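Local coordinates for CheC, inhibitor of MCP methylation / FliN fusion protein (Thermotoga maritima, PDB 4HYN) that probably dephosphorylates the chemotaxis response regulator CheY-P at the flagellar rotor, as a FliY protein with a CheC-like phosphatase domain, at residues Glu70-Leu81 against Ser177-Leu187; Ser123-Thr131 against Met191-Gln199. All blocks are in the same frame, centred on the assembly; numbering follows the deposited sequence.

Contact 1: Glu70-Leu81 against Ser177-Leu187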
loop_
_atom_site.group_PDB
_atom_site.type_symbol
_atom_site.label_atom_id
_atom_site.label_comp_id
_atom_site.label_asym_id
_atom_site.label_seq_id
_atom_site.Cartn_x
_atom_site.Cartn_y
_atom_site.Cartn_z
ATOM N N GLU A 70 -10.060 11.782 2.146
ATOM C CA GLU A 70 -8.981 12.739 2.371
ATOM C C GLU A 70 -7.987 12.148 3.344
ATOM O O GLU A 70 -8.337 11.769 4.455
ATOM C CB GLU A 70 -9.521 14.061 2.924
ATOM C CG GLU A 70 -10.288 14.896 1.905
ATOM C CD GLU A 70 -10.994 16.097 2.520
ATOM O OE1 GLU A 70 -10.710 16.428 3.697
ATOM O OE2 GLU A 70 -11.841 16.710 1.822
ATOM N N GLY A 71 -6.739 12.056 2.919
ATOM C CA GLY A 71 -5.730 11.506 3.791
ATOM C C GLY A 71 -4.544 10.949 3.046
ATOM O O GLY A 71 -4.534 10.863 1.808
ATOM N N LEU A 72 -3.537 10.569 3.824
ATOM C CA LEU A 72 -2.312 10.015 3.293
ATOM C C LEU A 72 -2.379 8.489 3.264
ATOM O O LEU A 72 -2.844 7.857 4.206
ATOM C CB LEU A 72 -1.133 10.493 4.139
ATOM C CG LEU A 72 0.263 10.261 3.584
ATOM C CD1 LEU A 72 0.468 11.055 2.295
ATOM C CD2 LEU A 72 1.264 10.674 4.638
ATOM N N ASN A 73 -1.936 7.917 2.153
ATOM C CA ASN A 73 -1.928 6.476 1.942
ATOM C C ASN A 73 -0.464 6.134 1.660
ATOM O O ASN A 73 0.110 6.577 0.664
ATOM C CB ASN A 73 -2.835 6.134 0.749
ATOM C CG ASN A 73 -2.938 4.631 0.472
ATOM O OD1 ASN A 73 -3.596 4.221 -0.488
ATOM N ND2 ASN A 73 -2.298 3.813 1.297
ATOM N N VAL A 74 0.126 5.341 2.548
ATOM C CA VAL A 74 1.528 4.975 2.445
ATOM C C VAL A 74 1.798 3.499 2.212
ATOM O O VAL A 74 1.208 2.641 2.865
ATOM C CB VAL A 74 2.285 5.407 3.731
ATOM C CG1 VAL A 74 3.741 4.948 3.691
ATOM C CG2 VAL A 74 2.206 6.915 3.899
ATOM N N LEU A 75 2.702 3.221 1.274
ATOM C CA LEU A 75 3.123 1.860 0.960
ATOM C C LEU A 75 4.588 1.735 1.360
ATOM O O LEU A 75 5.404 2.601 1.030
ATOM C CB LEU A 75 2.983 1.561 -0.533
ATOM C CG LEU A 75 1.595 1.320 -1.124
ATOM C CD1 LEU A 75 1.758 0.816 -2.552
ATOM C CD2 LEU A 75 0.847 0.290 -0.287
ATOM N N VAL A 76 4.912 0.672 2.085
ATOM C CA VAL A 76 6.277 0.439 2.540
ATOM C C VAL A 76 6.820 -0.839 1.915
ATOM O O VAL A 76 6.347 -1.940 2.204
ATOM C CB VAL A 76 6.354 0.347 4.095
ATOM C CG1 VAL A 76 7.803 0.172 4.554
ATOM C CG2 VAL A 76 5.754 1.597 4.719
ATOM N N LEU A 77 7.819 -0.674 1.056
ATOM C CA LEU A 77 8.447 -1.786 0.353
ATOM C C LEU A 77 9.935 -1.871 0.699
ATOM O O LEU A 77 10.630 -0.848 0.764
ATOM C CB LEU A 77 8.290 -1.606 -1.165
ATOM C CG LEU A 77 6.905 -1.621 -1.829
ATOM C CD1 LEU A 77 6.087 -0.430 -1.393
ATOM C CD2 LEU A 77 7.069 -1.590 -3.345
ATOM N N ASP A 78 10.431 -3.088 0.904
ATOM C CA ASP A 78 11.839 -3.261 1.230
ATOM C C ASP A 78 12.725 -3.279 -0.017
ATOM O O ASP A 78 12.266 -3.610 -1.120
ATOM C CB ASP A 78 12.065 -4.492 2.129
ATOM C CG ASP A 78 12.086 -5.808 1.368
ATOM O OD1 ASP A 78 12.846 -6.704 1.784
ATOM O OD2 ASP A 78 11.347 -5.971 0.378
ATOM N N LYS A 79 13.981 -2.875 0.167
ATOM C CA LYS A 79 14.962 -2.817 -0.913
ATOM C C LYS A 79 14.944 -4.009 -1.863
ATOM O O LYS A 79 15.014 -3.831 -3.078
ATOM C CB LYS A 79 16.365 -2.639 -0.341
ATOM C CG LYS A 79 16.831 -1.189 -0.218
ATOM C CD LYS A 79 18.175 -1.136 0.504
ATOM C CE LYS A 79 18.980 0.079 0.100
ATOM N NZ LYS A 79 18.210 1.323 0.314
ATOM N N LYS A 80 14.817 -5.214 -1.316
ATOM C CA LYS A 80 14.795 -6.414 -2.141
ATOM C C LYS A 80 13.593 -6.495 -3.058
ATOM O O LYS A 80 13.737 -6.872 -4.216
ATOM C CB LYS A 80 14.900 -7.683 -1.294
ATOM C CG LYS A 80 16.245 -7.819 -0.617
ATOM C CD LYS A 80 16.555 -9.252 -0.220
ATOM C CE LYS A 80 18.017 -9.382 0.215
ATOM N NZ LYS A 80 18.959 -8.828 -0.819
ATOM N N LEU A 81 12.416 -6.134 -2.551
ATOM C CA LEU A 81 11.197 -6.168 -3.355
ATOM C C LEU A 81 11.279 -5.103 -4.445
ATOM O O LEU A 81 10.970 -5.358 -5.607
ATOM C CB LEU A 81 9.961 -5.931 -2.481
ATOM C CG LEU A 81 8.612 -5.849 -3.205
ATOM C CD1 LEU A 81 8.351 -7.151 -3.964
ATOM C CD2 LEU A 81 7.488 -5.569 -2.206
ATOM N N SER A 177 6.656 -12.592 -1.633
ATOM C CA SER A 177 7.190 -11.358 -1.088
ATOM C C SER A 177 6.040 -10.628 -0.406
ATOM O O SER A 177 4.883 -11.012 -0.547
ATOM C CB SER A 177 7.808 -10.494 -2.191
ATOM O OG SER A 177 6.831 -10.068 -3.122
ATOM N N LYS A 178 6.358 -9.611 0.378
ATOM C CA LYS A 178 5.321 -8.853 1.057
ATOM C C LYS A 178 5.677 -7.390 1.228
ATOM O O LYS A 178 6.842 -7.010 1.147
ATOM C CB LYS A 178 4.986 -9.471 2.418
ATOM C CG LYS A 178 6.138 -9.558 3.388
ATOM C CD LYS A 178 5.665 -10.090 4.743
ATOM C CE LYS A 178 6.829 -10.277 5.713
ATOM N NZ LYS A 178 7.643 -9.036 5.866
ATOM N N PHE A 179 4.643 -6.572 1.366
ATOM C CA PHE A 179 4.794 -5.143 1.589
ATOM C C PHE A 179 3.664 -4.677 2.496
ATOM O O PHE A 179 2.720 -5.420 2.750
ATOM C CB PHE A 179 4.835 -4.343 0.279
ATOM C CG PHE A 179 3.634 -4.527 -0.600
ATOM C CD1 PHE A 179 2.593 -3.600 -0.583
ATOM C CD2 PHE A 179 3.565 -5.600 -1.491
ATOM C CE1 PHE A 179 1.502 -3.734 -1.443
ATOM C CE2 PHE A 179 2.477 -5.742 -2.354
ATOM C CZ PHE A 179 1.441 -4.805 -2.332
ATOM N N TYR A 180 3.760 -3.443 2.973
ATOM C CA TYR A 180 2.765 -2.913 3.884
ATOM C C TYR A 180 2.168 -1.583 3.480
ATOM O O TYR A 180 2.787 -0.767 2.794
ATOM C CB TYR A 180 3.351 -2.794 5.304
ATOM C CG TYR A 180 3.856 -4.104 5.869
ATOM C CD1 TYR A 180 3.017 -4.935 6.610
ATOM C CD2 TYR A 180 5.158 -4.537 5.613
ATOM C CE1 TYR A 180 3.460 -6.171 7.079
ATOM C CE2 TYR A 180 5.610 -5.768 6.073
ATOM C CZ TYR A 180 4.756 -6.584 6.805
ATOM O OH TYR A 180 5.199 -7.813 7.254
ATOM N N GLN A 181 0.940 -1.390 3.932
ATOM C CA GLN A 181 0.197 -0.180 3.689
ATOM C C GLN A 181 -0.236 0.342 5.053
ATOM O O GLN A 181 -0.545 -0.440 5.953
ATOM C CB GLN A 181 -1.042 -0.468 2.830
ATOM C CG GLN A 181 -2.116 0.611 2.925
ATOM C CD GLN A 181 -3.295 0.356 2.012
ATOM O OE1 GLN A 181 -3.394 0.942 0.936
ATOM N NE2 GLN A 181 -4.211 -0.502 2.446
ATOM N N VAL A 182 -0.162 1.656 5.229
ATOM C CA VAL A 182 -0.598 2.258 6.468
ATOM C C VAL A 182 -1.474 3.477 6.171
ATOM O O VAL A 182 -1.120 4.347 5.371
ATOM C CB VAL A 182 0.578 2.502 7.485
ATOM C CG1 VAL A 182 1.916 2.214 6.853
ATOM C CG2 VAL A 182 0.521 3.894 8.106
ATOM N N ILE A 183 -2.709 3.398 6.659
ATOM C CA ILE A 183 -3.705 4.457 6.494
ATOM C C ILE A 183 -4.237 4.804 7.869
ATOM O O ILE A 183 -4.198 3.966 8.777
ATOM C CB ILE A 183 -4.892 4.024 5.604
ATOM C CG1 ILE A 183 -5.243 2.550 5.848
ATOM C CG2 ILE A 183 -4.590 4.319 4.146
ATOM C CD1 ILE A 183 -6.494 2.061 5.104
ATOM N N SER A 184 -4.727 6.031 8.031
ATOM C CA SER A 184 -5.247 6.452 9.327
ATOM C C SER A 184 -6.559 5.740 9.681
ATOM O O SER A 184 -7.316 5.313 8.801
ATOM C CB SER A 184 -5.434 7.973 9.373
ATOM O OG SER A 184 -6.694 8.361 8.855
ATOM N N ALA A 185 -6.803 5.581 10.974
ATOM C CA ALA A 185 -8.033 4.949 11.419
ATOM C C ALA A 185 -9.190 5.891 11.046
ATOM O O ALA A 185 -10.337 5.461 10.877
ATOM C CB ALA A 185 -7.982 4.711 12.907
ATOM N N ASP A 186 -8.872 7.176 10.908
ATOM C CA ASP A 186 -9.856 8.187 10.522
ATOM C C ASP A 186 -10.403 7.862 9.137
ATOM O O ASP A 186 -11.606 7.927 8.908
ATOM C CB ASP A 186 -9.205 9.563 10.465
ATOM C CG ASP A 186 -9.611 10.447 11.609
ATOM O OD1 ASP A 186 -10.037 11.588 11.324
ATOM O OD2 ASP A 186 -9.494 10.020 12.782
ATOM N N LEU A 187 -9.491 7.551 8.218
ATOM C CA LEU A 187 -9.837 7.198 6.852
ATOM C C LEU A 187 -10.630 5.882 6.803
ATOM O O LEU A 187 -11.565 5.752 6.018
ATOM C CB LEU A 187 -8.566 7.044 6.026
ATOM C CG LEU A 187 -8.752 7.202 4.520
ATOM C CD1 LEU A 187 -8.730 8.689 4.179
ATOM C CD2 LEU A 187 -7.652 6.475 3.779
HETATM O O HOH W 1 -4.742 8.056 5.945
HETATM O O HOH W 2 8.662 -5.129 1.822
#

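Contact 2: Ser123-Thr131 against Met191-Gln199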
loop_
_atom_site.group_PDB
_atom_site.type_symbol
_atom_site.label_atom_id
_atom_site.label_comp_id
_atom_site.label_asym_id
_atom_site.label_seq_id
_atom_site.Cartn_x
_atom_site.Cartn_y
_atom_site.Cartn_z
ATOM N N SER A 123 -10.680 1.002 -8.420
ATOM C CA SER A 123 -11.429 -0.136 -7.906
ATOM C C SER A 123 -12.162 0.266 -6.640
ATOM O O SER A 123 -13.321 -0.083 -6.447
ATOM C CB SER A 123 -10.484 -1.292 -7.605
ATOM O OG SER A 123 -11.176 -2.363 -6.987
ATOM N N LEU A 124 -11.480 1.020 -5.789
ATOM C CA LEU A 124 -12.063 1.486 -4.539
ATOM C C LEU A 124 -13.235 2.429 -4.806
ATOM O O LEU A 124 -14.280 2.330 -4.163
ATOM C CB LEU A 124 -11.000 2.194 -3.690
ATOM C CG LEU A 124 -11.350 2.416 -2.213
ATOM C CD1 LEU A 124 -11.662 1.056 -1.556
ATOM C CD2 LEU A 124 -10.214 3.134 -1.474
ATOM N N SER A 125 -13.073 3.321 -5.776
ATOM C CA SER A 125 -14.132 4.270 -6.115
ATOM C C SER A 125 -15.403 3.565 -6.574
ATOM O O SER A 125 -16.503 3.902 -6.131
ATOM C CB SER A 125 -13.651 5.254 -7.182
ATOM O OG SER A 125 -12.555 6.002 -6.689
ATOM N N GLU A 126 -15.249 2.583 -7.456
ATOM C CA GLU A 126 -16.388 1.823 -7.945
ATOM C C GLU A 126 -16.999 1.035 -6.795
ATOM O O GLU A 126 -18.216 1.007 -6.630
ATOM C CB GLU A 126 -15.959 0.878 -9.074
ATOM C CG GLU A 126 -15.512 1.614 -10.331
ATOM C CD GLU A 126 -14.909 0.710 -11.398
ATOM O OE1 GLU A 126 -14.279 -0.313 -11.048
ATOM O OE2 GLU A 126 -15.050 1.042 -12.596
ATOM N N LEU A 127 -16.139 0.472 -5.952
ATOM C CA LEU A 127 -16.572 -0.332 -4.812
ATOM C C LEU A 127 -17.410 0.462 -3.813
ATOM O O LEU A 127 -18.504 0.044 -3.454
ATOM C CB LEU A 127 -15.350 -0.959 -4.129
ATOM C CG LEU A 127 -15.447 -2.356 -3.503
ATOM C CD1 LEU A 127 -15.984 -2.273 -2.090
ATOM C CD2 LEU A 127 -16.312 -3.288 -4.361
ATOM N N LEU A 128 -16.923 1.639 -3.423
ATOM C CA LEU A 128 -17.620 2.479 -2.452
ATOM C C LEU A 128 -18.694 3.402 -3.018
ATOM O O LEU A 128 -19.445 4.026 -2.254
ATOM C CB LEU A 128 -16.613 3.284 -1.627
ATOM C CG LEU A 128 -15.701 2.469 -0.706
ATOM C CD1 LEU A 128 -14.848 3.396 0.129
ATOM C CD2 LEU A 128 -16.540 1.561 0.194
ATOM N N GLY A 129 -18.777 3.484 -4.345
ATOM C CA GLY A 129 -19.770 4.330 -4.983
ATOM C C GLY A 129 -19.469 5.811 -4.841
ATOM O O GLY A 129 -20.368 6.630 -4.679
ATOM N N ILE A 130 -18.194 6.161 -4.918
ATOM C CA ILE A 130 -17.787 7.543 -4.778
ATOM C C ILE A 130 -16.482 7.762 -5.533
ATOM O O ILE A 130 -15.657 6.863 -5.619
ATOM C CB ILE A 130 -17.615 7.902 -3.280
ATOM C CG1 ILE A 130 -17.374 9.403 -3.116
ATOM C CG2 ILE A 130 -16.492 7.088 -2.659
ATOM C CD1 ILE A 130 -18.563 10.263 -3.533
ATOM N N THR A 131 -16.319 8.936 -6.120
ATOM C CA THR A 131 -15.106 9.251 -6.867
ATOM C C THR A 131 -13.973 9.667 -5.936
ATOM O O THR A 131 -14.104 10.593 -5.138
ATOM C CB THR A 131 -15.368 10.353 -7.929
ATOM O OG1 THR A 131 -16.069 9.779 -9.037
ATOM C CG2 THR A 131 -14.064 10.965 -8.435
HETATM N N MSE A 191 -14.274 5.176 5.266
HETATM C CA MSE A 191 -14.542 4.150 4.263
HETATM C C MSE A 191 -15.662 3.228 4.747
HETATM O O MSE A 191 -16.440 2.727 3.951
HETATM C CB MSE A 191 -13.294 3.310 3.991
HETATM C CG MSE A 191 -12.144 4.043 3.328
HETATM SE SE MSE A 191 -10.587 2.881 3.216
HETATM C CE MSE A 191 -11.407 1.439 2.232
ATOM N N TYR A 192 -15.743 3.023 6.059
ATOM C CA TYR A 192 -16.766 2.172 6.638
ATOM C C TYR A 192 -18.155 2.790 6.513
ATOM O O TYR A 192 -19.136 2.065 6.373
ATOM C CB TYR A 192 -16.450 1.857 8.104
ATOM C CG TYR A 192 -17.249 0.696 8.641
ATOM C CD1 TYR A 192 -17.125 -0.579 8.077
ATOM C CD2 TYR A 192 -18.166 0.871 9.680
ATOM C CE1 TYR A 192 -17.899 -1.652 8.527
ATOM C CE2 TYR A 192 -18.946 -0.199 10.142
ATOM C CZ TYR A 192 -18.808 -1.456 9.555
ATOM O OH TYR A 192 -19.603 -2.508 9.970
ATOM N N GLU A 193 -18.247 4.118 6.573
ATOM C CA GLU A 193 -19.537 4.793 6.440
ATOM C C GLU A 193 -20.082 4.571 5.038
ATOM O O GLU A 193 -21.269 4.335 4.863
ATOM C CB GLU A 193 -19.408 6.294 6.710
ATOM C CG GLU A 193 -19.195 6.656 8.172
ATOM C CD GLU A 193 -18.728 8.098 8.375
ATOM O OE1 GLU A 193 -19.107 8.990 7.577
ATOM O OE2 GLU A 193 -17.973 8.334 9.345
ATOM N N TYR A 194 -19.206 4.649 4.040
ATOM C CA TYR A 194 -19.600 4.429 2.651
ATOM C C TYR A 194 -19.925 2.954 2.422
ATOM O O TYR A 194 -20.854 2.608 1.688
ATOM C CB TYR A 194 -18.464 4.812 1.707
ATOM C CG TYR A 194 -18.294 6.288 1.466
ATOM C CD1 TYR A 194 -17.078 6.917 1.740
ATOM C CD2 TYR A 194 -19.329 7.054 0.932
ATOM C CE1 TYR A 194 -16.891 8.268 1.486
ATOM C CE2 TYR A 194 -19.153 8.412 0.675
ATOM C CZ TYR A 194 -17.927 9.011 0.957
ATOM O OH TYR A 194 -17.737 10.352 0.726
ATOM N N PHE A 195 -19.117 2.098 3.039
ATOM C CA PHE A 195 -19.242 0.654 2.930
ATOM C C PHE A 195 -20.521 0.091 3.552
ATOM O O PHE A 195 -21.196 -0.737 2.942
ATOM C CB PHE A 195 -18.027 0.003 3.579
ATOM C CG PHE A 195 -17.920 -1.474 3.343
ATOM C CD1 PHE A 195 -17.409 -1.960 2.144
ATOM C CD2 PHE A 195 -18.255 -2.375 4.350
ATOM C CE1 PHE A 195 -17.227 -3.318 1.949
ATOM C CE2 PHE A 195 -18.080 -3.739 4.171
ATOM C CZ PHE A 195 -17.560 -4.217 2.965
ATOM N N THR A 196 -20.851 0.527 4.763
ATOM C CA THR A 196 -22.047 0.018 5.421
ATOM C C THR A 196 -23.340 0.467 4.779
ATOM O O THR A 196 -24.324 -0.278 4.783
ATOM C CB THR A 196 -22.066 0.316 6.922
ATOM O OG1 THR A 196 -21.752 1.692 7.151
ATOM C CG2 THR A 196 -21.062 -0.553 7.613
ATOM N N LYS A 197 -23.325 1.663 4.197
ATOM C CA LYS A 197 -24.504 2.192 3.526
ATOM C C LYS A 197 -24.963 1.267 2.397
ATOM O O LYS A 197 -26.167 1.058 2.225
ATOM C CB LYS A 197 -24.245 3.590 2.970
ATOM C CG LYS A 197 -25.445 4.188 2.241
ATOM C CD LYS A 197 -25.064 5.470 1.533
ATOM C CE LYS A 197 -26.215 6.031 0.716
ATOM N NZ LYS A 197 -25.822 7.297 0.019
ATOM N N LYS A 198 -24.026 0.710 1.633
ATOM C CA LYS A 198 -24.442 -0.181 0.567
ATOM C C LYS A 198 -24.508 -1.669 0.910
ATOM O O LYS A 198 -24.909 -2.482 0.077
ATOM C CB LYS A 198 -23.731 0.104 -0.763
ATOM C CG LYS A 198 -22.245 -0.014 -0.781
ATOM C CD LYS A 198 -21.764 -0.276 -2.209
ATOM C CE LYS A 198 -22.150 0.826 -3.183
ATOM N NZ LYS A 198 -21.585 0.548 -4.539
ATOM N N GLN A 199 -24.127 -2.023 2.136
ATOM C CA GLN A 199 -24.243 -3.406 2.599
ATOM C C GLN A 199 -25.693 -3.539 3.062
ATOM O O GLN A 199 -26.245 -4.639 3.120
ATOM C CB GLN A 199 -23.306 -3.700 3.773
ATOM C CG GLN A 199 -22.009 -4.391 3.370
ATOM C CD GLN A 199 -21.261 -5.024 4.540
ATOM O OE1 GLN A 199 -21.304 -4.536 5.673
ATOM N NE2 GLN A 199 -20.552 -6.114 4.261
#

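Contact 1: Glu70-Leu81 against Ser177-Leu187
Val74 and Val182 face each other as a hydrogen-bonded antiparallel pair, Val182 N giving to Val74 O at 2.9 Å. Two residues along, Val76 and Tyr180 repeat the pattern, with Val76 N to Tyr180 O at 2.7 Å. Between them Leu75 and Gln181 form a non-hydrogen-bonded pair, where Gln181 CA approaches Val74 O as a CA-H...O contact. On the face carrying these two side chains, Asn73 ND2 donates to Gln181 OE1 at 3.1 Å; the donor is tilted from the carbonyl plane of Gln181 and the amides are turned 51° apart. Asn73 CG stands opposite its backbone N (chi1 -178°), which swings the amide across to Gln181. Strands 71-78 and 177-184, at 157° to one another, are the central pair of the six-stranded antiparallel sheet of this CheC-like domain. Leu75 CD2 meets the Phe179 ring at its edge, 4.2 Å from CE1, and Leu81 CD2 packs against Phe179 CB at 3.8 Å. Water 1 joins Leu72 O to Ser184 N, and water 2 links Asp78 N to Lys178 O, extending the pairing at both ends. Asp78 N-caps the helix that follows, its OD2 accepting from Leu81 N, while Ser184 OG caps the other helix through Leu187 N at 3.0 Å. Farther out, Met113 and Met117 of helix 103-128 cover Leu75, and Phe151 and Val154 touch Val182 on the other face.

Contact 2: Ser123-Thr131 against Met191-Gln199
The Tyr194 ring carries Ile130 CG2 over the centre of one face, a CH-pi contact 4.2 Å from the centroid and only 6° off the ring normal. Ile130 CG1 reaches along to the phenol end, 4.1 Å from Tyr194 CZ. The Phe195 ring is met at its edge instead: Leu127 CD1 lies 4.4 Å from CE1, and Leu128 CD2 also approaches near the ring plane. Leu128 is the hub, with CD2 4.0 Å from Phe195 CB and 4.1 Å from Tyr194 CB, while CD1 touches Met191 CB. Its CG stands opposite the carbonyl carbon (chi1 -66°), which turns the branch toward the other helix, CD2 lying beside Phe195 N and Met191 O. An alanine here, lacking both methyl branches, would probably open a gap beside Met191 CB and Phe195 CB and leave Tyr194 only the CB contact. Leu124 CD1 prolongs the packing to the selenomethionine methyl, CE of Met191, at 3.8 Å. At the exposed end, Lys198 bends to bring NZ into a weak bond with Leu127 O, 3.3 Å away, where the helix ends and Gly129 turns with positive phi. The axes of 123-128 and 191-199 come within 10.3 Å, their directions 46° apart, joining the C-terminal end of helix 103-128 to helix 185-200. Helix 6-30 flanks them, Ile15 touching Met191 and Met11 touching Phe195, while Leu69, just before strand 71-78, packs on Leu124 and Met191.

From the N terminus, the chain passes helix 6-30 and two strands before entering 70-81, the first side of contact 1. It then runs through helices 79-89 and 103-128 to 123-131, which opens contact 2, and returns through strands 133-143 and 161-171 to 177-187. There contact 1 closes a loop with 95 residues between its segments. Segment 191-199 follows almost at once and closes contact 2 over 59 residues, so the two loops cross. The contact centres lie 20 Å apart, one in the middle of the sheet, the other toward the periphery; helix 185-200, starting in contact 1 and continuing through contact 2, connects them, joining sheet pairing to helix packing.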